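Local coordinates for Endonuclease/exonuclease/phosphatase domain-containing protein (Enterococcus faecalis, PDB 3L1W) that is of unproven function but belongs to the endonuclease/exonuclease/phosphatase family and may act as a 3'-5' RNA exonuclease, at residues Thr198-Tyr204 against Arg237-Phe243; Leu211-Ile217 against His242-Ala247; Thr5-Asp11 against Gln42-Gln48. All coordinates share one frame; numbering follows the deposited sequence.

Contact 1 of 3, residues Thr198-Tyr204 against Arg237-Phe243; sequences TFQNFTY and RFPSDHF. With SO4 (sulfate ion), chain I.
Thr198, in the loop after strand 191-193, meets the loop between strands 222-229 and 245-251: Phe243 N donates to Thr198 O at 2.7 Å. Phe199 turns the edge of its ring toward the face of His242 in a T-shaped pair, centroids 5.0 Å apart and planes at 70°. Gln200 N donates to Asp241 O, and the bent chain of Gln200 (chi2 72°) lays CG over the Phe243 face while the amide enters the opposite loop. Gln200 NE2 points straight at Ser240 O, 2.8 Å away, and Gln200 OE1 receives Phe202 N at 2.7 Å within the type I' turn from Gln200 to Thr203. Asn201 N adds a longer bond to Asp241 O, and a water links Asn201 OD1 with Asp241 OD2. Phe202 spreads its ring over Asp241, whose CB stands 3.8 Å from the ring centroid in a CH-pi contact. Tyr204 CD1 lies over one face of Phe238, 3.8 Å from Phe238 CZ. Tyr204 N donates to a sulfate oxygen, the ion probably from the crystallisation liquor, and Tyr204 of the second subunit stacks on the Tyr204 ring. With both ends of one amide bonded and Asp241 O taking two donors, the turn is pinned and rotation of the Gln200 amide fixed.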
loop_
_atom_site.group_PDB
_atom_site.type_symbol
_atom_site.label_atom_id
_atom_site.label_comp_id
_atom_site.label_asym_id
_atom_site.label_seq_id
_atom_site.Cartn_x
_atom_site.Cartn_y
_atom_site.Cartn_z
ATOM N N THR A 198 0.845 4.011 15.719
ATOM C CA THR A 198 -0.353 3.712 14.959
ATOM C C THR A 198 -1.505 4.688 15.200
ATOM O O THR A 198 -2.450 4.728 14.425
ATOM C CB THR A 198 -0.849 2.290 15.317
ATOM O OG1 THR A 198 -1.197 2.241 16.703
ATOM C CG2 THR A 198 0.267 1.266 15.074
ATOM N N PHE A 199 -1.437 5.477 16.267
ATOM C CA PHE A 199 -2.553 6.359 16.583
ATOM C C PHE A 199 -2.216 7.835 16.351
ATOM O O PHE A 199 -1.294 8.363 16.980
ATOM C CB PHE A 199 -3.005 6.159 18.037
ATOM C CG PHE A 199 -4.149 7.054 18.426
ATOM C CD1 PHE A 199 -5.438 6.770 17.999
ATOM C CD2 PHE A 199 -3.929 8.195 19.183
ATOM C CE1 PHE A 199 -6.497 7.600 18.333
ATOM C CE2 PHE A 199 -4.980 9.032 19.519
ATOM C CZ PHE A 199 -6.269 8.736 19.091
ATOM N N GLN A 200 -2.972 8.496 15.473
ATOM C CA GLN A 200 -2.682 9.883 15.109
ATOM C C GLN A 200 -3.794 10.866 15.481
ATOM O O GLN A 200 -3.663 12.066 15.244
ATOM C CB GLN A 200 -2.311 10.026 13.612
ATOM C CG GLN A 200 -2.787 8.917 12.683
ATOM C CD GLN A 200 -4.291 8.928 12.424
ATOM O OE1 GLN A 200 -5.000 9.847 12.833
ATOM N NE2 GLN A 200 -4.777 7.909 11.710
ATOM N N ASN A 201 -4.880 10.365 16.062
ATOM C CA ASN A 201 -5.946 11.245 16.542
ATOM C C ASN A 201 -6.566 12.108 15.427
ATOM O O ASN A 201 -7.037 13.219 15.688
ATOM C CB ASN A 201 -5.400 12.145 17.656
ATOM C CG ASN A 201 -6.495 12.734 18.519
ATOM O OD1 ASN A 201 -7.500 12.076 18.800
ATOM N ND2 ASN A 201 -6.306 13.977 18.951
ATOM N N PHE A 202 -6.570 11.584 14.199
ATOM C CA PHE A 202 -7.085 12.288 13.012
ATOM C C PHE A 202 -6.257 13.511 12.636
ATOM O O PHE A 202 -6.720 14.355 11.877
ATOM C CB PHE A 202 -8.550 12.718 13.178
ATOM C CG PHE A 202 -9.561 11.618 12.931
ATOM C CD1 PHE A 202 -10.602 11.413 13.827
ATOM C CD2 PHE A 202 -9.487 10.815 11.801
ATOM C CE1 PHE A 202 -11.542 10.429 13.616
ATOM C CE2 PHE A 202 -10.429 9.818 11.573
ATOM C CZ PHE A 202 -11.460 9.626 12.487
ATOM N N THR A 203 -5.042 13.609 13.160
ATOM C CA THR A 203 -4.177 14.740 12.827
ATOM C C THR A 203 -3.241 14.368 11.679
ATOM O O THR A 203 -2.262 13.643 11.873
ATOM C CB THR A 203 -3.365 15.189 14.036
ATOM O OG1 THR A 203 -4.252 15.408 15.140
ATOM C CG2 THR A 203 -2.619 16.483 13.718
ATOM N N TYR A 204 -3.569 14.852 10.485
ATOM C CA TYR A 204 -2.843 14.505 9.264
ATOM C C TYR A 204 -1.359 14.857 9.368
ATOM O O TYR A 204 -0.504 14.139 8.855
ATOM C CB TYR A 204 -3.502 15.216 8.073
ATOM C CG TYR A 204 -2.861 14.952 6.720
ATOM C CD1 TYR A 204 -2.931 13.702 6.129
ATOM C CD2 TYR A 204 -2.213 15.969 6.031
ATOM C CE1 TYR A 204 -2.356 13.461 4.896
ATOM C CE2 TYR A 204 -1.634 15.741 4.797
ATOM C CZ TYR A 204 -1.709 14.483 4.235
ATOM O OH TYR A 204 -1.136 14.250 3.005
ATOM N N ARG A 237 -6.882 14.025 5.073
ATOM C CA ARG A 237 -7.424 13.435 6.299
ATOM C C ARG A 237 -7.087 11.963 6.307
ATOM O O ARG A 237 -6.773 11.392 5.267
ATOM C CB ARG A 237 -8.942 13.595 6.345
ATOM C CG ARG A 237 -9.397 15.023 6.451
ATOM C CD ARG A 237 -10.917 15.128 6.528
ATOM N NE ARG A 237 -11.318 16.475 6.923
ATOM C CZ ARG A 237 -12.572 16.852 7.144
ATOM N NH1 ARG A 237 -13.565 15.984 7.007
ATOM N NH2 ARG A 237 -12.834 18.101 7.501
ATOM N N PHE A 238 -7.145 11.347 7.483
ATOM C CA PHE A 238 -6.965 9.907 7.570
ATOM C C PHE A 238 -8.338 9.287 7.721
ATOM O O PHE A 238 -9.204 9.868 8.376
ATOM C CB PHE A 238 -6.080 9.539 8.757
ATOM C CG PHE A 238 -4.646 9.968 8.600
ATOM C CD1 PHE A 238 -3.903 9.581 7.488
ATOM C CD2 PHE A 238 -4.029 10.734 9.585
ATOM C CE1 PHE A 238 -2.565 9.974 7.354
ATOM C CE2 PHE A 238 -2.699 11.124 9.461
ATOM C CZ PHE A 238 -1.966 10.743 8.351
ATOM N N PRO A 239 -8.551 8.122 7.098
ATOM C CA PRO A 239 -9.870 7.478 7.143
ATOM C C PRO A 239 -10.269 7.066 8.566
ATOM O O PRO A 239 -11.451 7.001 8.843
ATOM C CB PRO A 239 -9.694 6.245 6.247
ATOM C CG PRO A 239 -8.519 6.567 5.372
ATOM C CD PRO A 239 -7.603 7.381 6.248
ATOM N N SER A 240 -9.297 6.782 9.431
ATOM C CA SER A 240 -9.550 6.517 10.846
ATOM C C SER A 240 -8.515 7.283 11.655
ATOM O O SER A 240 -7.544 7.801 11.076
ATOM C CB SER A 240 -9.429 5.022 11.167
ATOM O OG SER A 240 -9.618 4.811 12.570
ATOM N N ASP A 241 -8.704 7.366 12.976
ATOM C CA ASP A 241 -7.693 7.995 13.825
ATOM C C ASP A 241 -6.573 7.027 14.211
ATOM O O ASP A 241 -5.631 7.403 14.914
ATOM C CB ASP A 241 -8.298 8.709 15.058
ATOM C CG ASP A 241 -9.156 7.797 15.932
ATOM O OD1 ASP A 241 -9.369 6.614 15.595
ATOM O OD2 ASP A 241 -9.634 8.297 16.975
ATOM N N HIS A 242 -6.684 5.782 13.739
ATOM C CA HIS A 242 -5.560 4.843 13.749
ATOM C C HIS A 242 -5.122 4.558 12.320
ATOM O O HIS A 242 -5.943 4.586 11.403
ATOM C CB HIS A 242 -5.981 3.492 14.327
ATOM C CG HIS A 242 -6.405 3.532 15.759
ATOM N ND1 HIS A 242 -5.790 2.774 16.736
ATOM C CD2 HIS A 242 -7.422 4.184 16.368
ATOM C CE1 HIS A 242 -6.388 2.991 17.894
ATOM N NE2 HIS A 242 -7.389 3.831 17.696
ATOM N N PHE A 243 -3.852 4.227 12.139
ATOM C CA PHE A 243 -3.418 3.587 10.891
ATOM C C PHE A 243 -3.695 2.094 11.001
ATOM O O PHE A 243 -3.548 1.516 12.077
ATOM C CB PHE A 243 -1.906 3.743 10.693
ATOM C CG PHE A 243 -1.445 5.161 10.553
ATOM C CD1 PHE A 243 -2.146 6.048 9.754
ATOM C CD2 PHE A 243 -0.287 5.599 11.191
ATOM C CE1 PHE A 243 -1.711 7.365 9.603
ATOM C CE2 PHE A 243 0.161 6.909 11.039
ATOM C CZ PHE A 243 -0.552 7.793 10.249
HETATM S S SO4 I . -4.405 18.435 10.595
HETATM O O1 SO4 I . -4.672 19.382 9.515
HETATM O O2 SO4 I . -5.279 17.264 10.442
HETATM O O3 SO4 I . -2.998 18.054 10.554
HETATM O O4 SO4 I . -4.685 19.077 11.879
HETATM O O HOH W 1 -9.767 10.899 17.665
HETATM O O HOH W 2 -7.906 13.216 9.608
#

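Contact 2 of 3, residues Leu211-Ile217 against His242-Ala247; sequences LEEIDYI and HFPLEA
His242 and Asp215 form a histidine-carboxylate hydrogen bond across Leu211-Ile217 and His242-Ala247. His242 ND1 donates to Asp215 OD2 at 2.6 Å, and the bond is nearly straight (167°). The oxygen lies in the plane of the imidazole and receives the proton on its syn lone pair, although the carboxylate itself is turned 61° from the ring. Asp215 places its carboxylate there with CG anti to the carbonyl carbon (chi1 -59°). Thr198 OG1 also hydrogen-bonds to Asp215 OD2, so two groups hold this one buried oxygen, and the bond at ND1 fixes the rotation of the imidazole.

The remaining contacts are apolar. Beside the polar pair, Ile214 brings its CD1 to 3.6 Å from His242 CE1, lying roughly perpendicular to the histidine. Leu211 CD1 meets the Phe243 ring at its edge, 4.0 Å from Phe243 CE2. Farther along, Leu245 and Ile217 run alongside each other, pointing opposite ways: Leu245 CD2 settles against the backbone at Asp215 O and Tyr216 CA, and comes within 3.9 Å of Ile217 CG1. Beyond it, Ile217 CD1 reaches Ala247 CB, also at 3.9 Å.

The two short strands run almost parallel, 9° apart, but their axes stay 7.6 Å from each other because they belong to different sheets. Strand 215-220 lies between 161-164 and 184-185 in one, strand 245-251 between 2-7 and 222-229 in the other. Leu245 and Ile217, which also touch Thr5 of strand 2-7, thus meet between the two sheets, inside the two-layered core of this DNase I-like fold.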
loop_
_atom_site.group_PDB
_atom_site.type_symbol
_atom_site.label_atom_id
_atom_site.label_comp_id
_atom_site.label_asym_id
_atom_site.label_seq_id
_atom_site.Cartn_x
_atom_site.Cartn_y
_atom_site.Cartn_z
ATOM N N LEU A 211 3.186 9.822 17.432
ATOM C CA LEU A 211 2.158 8.789 17.319
ATOM C C LEU A 211 2.154 7.942 18.587
ATOM O O LEU A 211 3.198 7.733 19.201
ATOM C CB LEU A 211 2.433 7.896 16.123
ATOM C CG LEU A 211 2.410 8.641 14.792
ATOM C CD1 LEU A 211 3.027 7.788 13.700
ATOM C CD2 LEU A 211 0.978 9.031 14.434
ATOM N N GLU A 212 0.979 7.474 18.997
ATOM C CA GLU A 212 0.913 6.498 20.077
ATOM C C GLU A 212 1.028 5.087 19.502
ATOM O O GLU A 212 0.440 4.780 18.468
ATOM C CB GLU A 212 -0.397 6.654 20.858
ATOM C CG GLU A 212 -0.561 8.037 21.481
ATOM C CD GLU A 212 -1.823 8.159 22.312
ATOM O OE1 GLU A 212 -2.326 7.122 22.791
ATOM O OE2 GLU A 212 -2.320 9.292 22.477
ATOM N N GLU A 213 1.807 4.241 20.167
ATOM C CA GLU A 213 1.949 2.845 19.766
ATOM C C GLU A 213 0.995 1.996 20.591
ATOM O O GLU A 213 1.363 1.466 21.649
ATOM C CB GLU A 213 3.383 2.359 19.985
ATOM C CG GLU A 213 4.417 3.098 19.163
ATOM C CD GLU A 213 5.843 2.773 19.568
ATOM O OE1 GLU A 213 6.047 1.899 20.440
ATOM O OE2 GLU A 213 6.763 3.409 19.016
ATOM N N ILE A 214 -0.240 1.872 20.120
ATOM C CA ILE A 214 -1.243 1.161 20.908
ATOM C C ILE A 214 -1.855 -0.054 20.200
ATOM O O ILE A 214 -2.489 -0.887 20.844
ATOM C CB ILE A 214 -2.360 2.106 21.424
ATOM C CG1 ILE A 214 -3.081 2.815 20.267
ATOM C CG2 ILE A 214 -1.783 3.115 22.434
ATOM C CD1 ILE A 214 -4.240 3.711 20.747
ATOM N N ASP A 215 -1.626 -0.169 18.893
ATOM C CA ASP A 215 -2.100 -1.335 18.137
ATOM C C ASP A 215 -0.938 -2.279 17.907
ATOM O O ASP A 215 0.172 -1.826 17.648
ATOM C CB ASP A 215 -2.670 -0.896 16.792
ATOM C CG ASP A 215 -3.821 0.064 16.947
ATOM O OD1 ASP A 215 -4.906 -0.384 17.351
ATOM O OD2 ASP A 215 -3.637 1.271 16.681
ATOM N N TYR A 216 -1.201 -3.583 17.989
ATOM C CA TYR A 216 -0.162 -4.608 17.937
ATOM C C TYR A 216 -0.609 -5.853 17.193
ATOM O O TYR A 216 -1.792 -6.208 17.192
ATOM C CB TYR A 216 0.247 -5.029 19.355
ATOM C CG TYR A 216 0.936 -3.932 20.123
ATOM C CD1 TYR A 216 2.321 -3.897 20.231
ATOM C CD2 TYR A 216 0.204 -2.913 20.716
ATOM C CE1 TYR A 216 2.957 -2.877 20.920
ATOM C CE2 TYR A 216 0.829 -1.885 21.390
ATOM C CZ TYR A 216 2.199 -1.875 21.496
ATOM O OH TYR A 216 2.814 -0.859 22.178
ATOM N N ILE A 217 0.362 -6.519 16.574
ATOM C CA ILE A 217 0.161 -7.856 16.050
ATOM C C ILE A 217 1.171 -8.756 16.743
ATOM O O ILE A 217 2.367 -8.712 16.450
ATOM C CB ILE A 217 0.325 -7.908 14.516
ATOM C CG1 ILE A 217 -0.751 -7.055 13.843
ATOM C CG2 ILE A 217 0.266 -9.350 14.012
ATOM C CD1 ILE A 217 -0.631 -7.035 12.296
ATOM N N HIS A 242 -6.684 5.782 13.739
ATOM C CA HIS A 242 -5.560 4.843 13.749
ATOM C C HIS A 242 -5.122 4.558 12.320
ATOM O O HIS A 242 -5.943 4.586 11.403
ATOM C CB HIS A 242 -5.981 3.492 14.327
ATOM C CG HIS A 242 -6.405 3.532 15.759
ATOM N ND1 HIS A 242 -5.790 2.774 16.736
ATOM C CD2 HIS A 242 -7.422 4.184 16.368
ATOM C CE1 HIS A 242 -6.388 2.991 17.894
ATOM N NE2 HIS A 242 -7.389 3.831 17.696
ATOM N N PHE A 243 -3.852 4.227 12.139
ATOM C CA PHE A 243 -3.418 3.587 10.891
ATOM C C PHE A 243 -3.695 2.094 11.001
ATOM O O PHE A 243 -3.548 1.516 12.077
ATOM C CB PHE A 243 -1.906 3.743 10.693
ATOM C CG PHE A 243 -1.445 5.161 10.553
ATOM C CD1 PHE A 243 -2.146 6.048 9.754
ATOM C CD2 PHE A 243 -0.287 5.599 11.191
ATOM C CE1 PHE A 243 -1.711 7.365 9.603
ATOM C CE2 PHE A 243 0.161 6.909 11.039
ATOM C CZ PHE A 243 -0.552 7.793 10.249
ATOM N N PRO A 244 -4.068 1.449 9.882
ATOM C CA PRO A 244 -4.022 -0.016 9.884
ATOM C C PRO A 244 -2.596 -0.497 10.132
ATOM O O PRO A 244 -1.608 0.165 9.755
ATOM C CB PRO A 244 -4.436 -0.395 8.446
ATOM C CG PRO A 244 -5.101 0.840 7.888
ATOM C CD PRO A 244 -4.448 2.003 8.575
ATOM N N LEU A 245 -2.494 -1.670 10.743
ATOM C CA LEU A 245 -1.215 -2.311 10.987
ATOM C C LEU A 245 -1.303 -3.652 10.295
ATOM O O LEU A 245 -2.254 -4.404 10.524
ATOM C CB LEU A 245 -1.015 -2.515 12.497
ATOM C CG LEU A 245 0.201 -3.291 12.993
ATOM C CD1 LEU A 245 1.491 -2.643 12.505
ATOM C CD2 LEU A 245 0.170 -3.358 14.537
ATOM N N GLU A 246 -0.342 -3.949 9.434
ATOM C CA GLU A 246 -0.349 -5.229 8.746
ATOM C C GLU A 246 0.918 -6.051 8.973
ATOM O O GLU A 246 1.955 -5.525 9.388
ATOM C CB GLU A 246 -0.626 -5.038 7.252
ATOM C CG GLU A 246 0.509 -4.409 6.473
ATOM C CD GLU A 246 0.364 -4.625 4.966
ATOM O OE1 GLU A 246 -0.755 -4.476 4.427
ATOM O OE2 GLU A 246 1.375 -4.955 4.318
ATOM N N ALA A 247 0.805 -7.356 8.761
ATOM C CA ALA A 247 1.958 -8.245 8.820
ATOM C C ALA A 247 1.870 -9.267 7.701
ATOM O O ALA A 247 0.783 -9.639 7.261
ATOM C CB ALA A 247 2.030 -8.957 10.173
#

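Contact 3 of 3, residues Thr5-Asp11 against Gln42-Gln48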
loop_
_atom_site.group_PDB
_atom_site.type_symbol
_atom_site.label_atom_id
_atom_site.label_comp_id
_atom_site.label_asym_id
_atom_site.label_seq_id
_atom_site.Cartn_x
_atom_site.Cartn_y
_atom_site.Cartn_z
ATOM N N THR A 5 -4.740 -5.500 11.338
ATOM C CA THR A 5 -5.689 -5.059 12.344
ATOM C C THR A 5 -5.948 -3.571 12.103
ATOM O O THR A 5 -5.049 -2.826 11.716
ATOM C CB THR A 5 -5.191 -5.346 13.782
ATOM O OG1 THR A 5 -6.134 -4.834 14.736
ATOM C CG2 THR A 5 -3.823 -4.708 14.034
ATOM N N TYR A 6 -7.186 -3.140 12.311
ATOM C CA TYR A 6 -7.551 -1.760 11.997
ATOM C C TYR A 6 -8.681 -1.325 12.914
ATOM O O TYR A 6 -9.795 -1.871 12.856
ATOM C CB TYR A 6 -7.993 -1.690 10.531
ATOM C CG TYR A 6 -8.129 -0.309 9.910
ATOM C CD1 TYR A 6 -7.554 0.821 10.494
ATOM C CD2 TYR A 6 -8.820 -0.145 8.709
ATOM C CE1 TYR A 6 -7.668 2.072 9.893
ATOM C CE2 TYR A 6 -8.935 1.091 8.107
ATOM C CZ TYR A 6 -8.366 2.197 8.698
ATOM O OH TYR A 6 -8.508 3.427 8.076
ATOM N N ASN A 7 -8.382 -0.371 13.788
ATOM C CA ASN A 7 -9.400 0.272 14.590
ATOM C C ASN A 7 -9.966 1.386 13.729
ATOM O O ASN A 7 -9.257 2.355 13.419
ATOM C CB ASN A 7 -8.778 0.825 15.880
ATOM C CG ASN A 7 -9.791 1.529 16.767
ATOM O OD1 ASN A 7 -10.704 2.192 16.287
ATOM N ND2 ASN A 7 -9.625 1.392 18.076
ATOM N N VAL A 8 -11.235 1.236 13.329
ATOM C CA VAL A 8 -11.810 2.118 12.315
ATOM C C VAL A 8 -12.533 3.330 12.867
ATOM O O VAL A 8 -13.109 4.097 12.088
ATOM C CB VAL A 8 -12.735 1.352 11.329
ATOM C CG1 VAL A 8 -11.946 0.266 10.594
ATOM C CG2 VAL A 8 -13.963 0.778 12.052
ATOM N N ARG A 9 -12.469 3.503 14.194
ATOM C CA ARG A 9 -13.115 4.611 14.924
ATOM C C ARG A 9 -14.642 4.506 14.979
ATOM O O ARG A 9 -15.336 4.546 13.953
ATOM C CB ARG A 9 -12.662 5.980 14.389
ATOM C CG ARG A 9 -13.424 7.183 14.967
ATOM C CD ARG A 9 -13.130 7.443 16.440
ATOM N NE ARG A 9 -13.660 8.758 16.822
ATOM C CZ ARG A 9 -13.601 9.272 18.044
ATOM N NH1 ARG A 9 -13.035 8.588 19.027
ATOM N NH2 ARG A 9 -14.111 10.484 18.280
ATOM N N VAL A 10 -15.159 4.379 16.193
ATOM C CA VAL A 10 -16.587 4.181 16.401
ATOM C C VAL A 10 -17.357 5.361 15.798
ATOM O O VAL A 10 -16.889 6.497 15.825
ATOM C CB VAL A 10 -16.909 4.021 17.910
ATOM C CG1 VAL A 10 -16.728 5.342 18.648
ATOM C CG2 VAL A 10 -18.317 3.480 18.114
ATOM N N ASP A 11 -18.525 5.079 15.230
ATOM C CA ASP A 11 -19.396 6.131 14.725
ATOM C C ASP A 11 -19.849 6.985 15.904
ATOM O O ASP A 11 -20.489 6.483 16.832
ATOM C CB ASP A 11 -20.600 5.498 14.025
ATOM C CG ASP A 11 -21.469 6.512 13.297
ATOM O OD1 ASP A 11 -21.036 7.668 13.111
ATOM O OD2 ASP A 11 -22.592 6.133 12.896
ATOM N N GLN A 42 -11.679 -3.124 14.993
ATOM C CA GLN A 42 -12.245 -2.647 16.254
ATOM C C GLN A 42 -13.134 -1.421 16.047
ATOM O O GLN A 42 -12.968 -0.681 15.073
ATOM C CB GLN A 42 -11.157 -2.306 17.282
ATOM C CG GLN A 42 -10.188 -3.441 17.587
ATOM C CD GLN A 42 -9.138 -3.574 16.499
ATOM O OE1 GLN A 42 -8.632 -2.572 15.993
ATOM N NE2 GLN A 42 -8.800 -4.806 16.142
ATOM N N GLU A 43 -14.065 -1.232 16.979
ATOM C CA GLU A 43 -14.926 -0.040 17.080
ATOM C C GLU A 43 -15.969 0.069 15.973
ATOM O O GLU A 43 -16.015 1.056 15.247
ATOM C CB GLU A 43 -14.096 1.244 17.177
ATOM C CG GLU A 43 -13.214 1.297 18.422
ATOM C CD GLU A 43 -12.756 2.701 18.789
ATOM O OE1 GLU A 43 -13.399 3.675 18.365
ATOM O OE2 GLU A 43 -11.760 2.830 19.538
ATOM N N VAL A 44 -16.806 -0.952 15.848
ATOM C CA VAL A 44 -17.878 -0.917 14.864
ATOM C C VAL A 44 -19.245 -1.138 15.508
ATOM O O VAL A 44 -19.534 -2.207 16.053
ATOM C CB VAL A 44 -17.640 -1.926 13.714
ATOM C CG1 VAL A 44 -16.515 -1.423 12.818
ATOM C CG2 VAL A 44 -17.317 -3.331 14.257
ATOM N N ARG A 45 -20.075 -0.106 15.445
ATOM C CA ARG A 45 -21.475 -0.229 15.810
ATOM C C ARG A 45 -22.194 -0.974 14.685
ATOM O O ARG A 45 -21.609 -1.213 13.619
ATOM C CB ARG A 45 -22.065 1.160 16.054
ATOM C CG ARG A 45 -21.463 1.837 17.292
ATOM C CD ARG A 45 -22.086 3.201 17.580
ATOM N NE ARG A 45 -23.537 3.111 17.659
ATOM C CZ ARG A 45 -24.198 2.531 18.659
ATOM N NH1 ARG A 45 -25.525 2.490 18.641
ATOM N NH2 ARG A 45 -23.538 1.990 19.674
ATOM N N PRO A 46 -23.451 -1.376 14.917
ATOM C CA PRO A 46 -24.116 -2.224 13.919
ATOM C C PRO A 46 -24.160 -1.628 12.518
ATOM O O PRO A 46 -24.006 -2.364 11.537
ATOM C CB PRO A 46 -25.527 -2.381 14.489
ATOM C CG PRO A 46 -25.310 -2.321 15.974
ATOM C CD PRO A 46 -24.228 -1.284 16.172
ATOM N N ASN A 47 -24.365 -0.318 12.412
ATOM C CA ASN A 47 -24.377 0.305 11.096
ATOM C C ASN A 47 -23.034 0.186 10.380
ATOM O O ASN A 47 -22.979 0.010 9.165
ATOM C CB ASN A 47 -24.832 1.766 11.179
ATOM C CG ASN A 47 -23.857 2.645 11.934
ATOM O OD1 ASN A 47 -23.380 2.284 13.012
ATOM N ND2 ASN A 47 -23.550 3.800 11.369
ATOM N N GLN A 48 -21.947 0.270 11.139
ATOM C CA GLN A 48 -20.607 0.134 10.575
ATOM C C GLN A 48 -20.356 -1.306 10.124
ATOM O O GLN A 48 -19.738 -1.544 9.091
ATOM C CB GLN A 48 -19.561 0.563 11.604
ATOM C CG GLN A 48 -19.733 2.015 12.030
ATOM C CD GLN A 48 -18.757 2.417 13.124
ATOM O OE1 GLN A 48 -19.064 2.298 14.310
ATOM N NE2 GLN A 48 -17.578 2.897 12.730
HETATM O O HOH W 3 -5.984 -2.162 15.502
HETATM O O HOH W 4 -12.753 5.875 19.654
HETATM O O HOH W 5 -24.052 4.129 15.034
#
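The beta-alpha-beta unit of strand 2-7, helix 20-34 and strand 38-44 brings its two parallel strands together here, at the ends from which the chain leaves the sheet. Gln42 straddles the partner strand through its backbone: Gln42 N donates to Tyr6 O and Val8 N to Gln42 O, both at 3.1 Å. Its side chain, bent at chi2 (79°), folds back so that Gln42 NE2 reaches Thr5 OG1 at 3.0 Å, while a water joins that hydroxyl to Gln42 OE1.

Glu43 works with both carboxylate oxygens. Asn7 ND2 meets Glu43 OE2 at 3.0 Å from above the carboxylate plane, whereas Val10 N approaches Glu43 OE1 on its anti lone pair, at 2.9 Å. The other end of the Asn7 amide closes an Asx turn, OD1 accepting from Arg9 N. Nearby, Val8 CG2 and Val44 CG1 press together at 3.5 Å, tighter than usual for two methyls.

Past the strands, the start of helix 46-55 captures the loop. Gln48 NE2 donates to Arg9 O, and Gln48 OE1 accepts from Asp11 N (3.0 Å) and Arg45 N, which arrive from opposite faces of the amide. Arg45 is the N-cap residue, and the aliphatic part of its chain packs on Val10 CG2. Asn47 ND2 adds a bond to Asp11 OD2 at 2.9 Å, and a water bridges Arg45 NE, Asn47 OD1 and, at longer range, Asp11 OD2.

Asn7 ND2 also binds Asp166, and Arg9 forms a salt bridge with Asp15. The amide of Asn7 is therefore held by two carboxylates and a backbone N-H, which fixes its rotation. With donors at both oxygens of Glu43 as well, the Glu43 carboxylate and the Asn7 amide fix each other's orientation.

How the contacts relate
Along the chain contact 3 closes first; contacts 1 and 2 follow and interlock, their segments alternating and sharing His242 and Phe243. Their centres lie about 11 Å apart, and the centre of contact 3 is about 14 Å from that of contact 1 and 15 Å from that of contact 2. Strands 2-7 and 245-251, neighbours in the seven-stranded sheet, connect contacts 2 and 3 through a backbone hydrogen bond between Thr5 N and Leu245 O, while Ser240 OG of contact 1 hydrogen-bonds to Asn7 O. His242, Asp215, Asn7 and Glu43 thus gather where both sheets end, consistent with the active-site edge of DNase I-like enzymes, although activity here remains unproven.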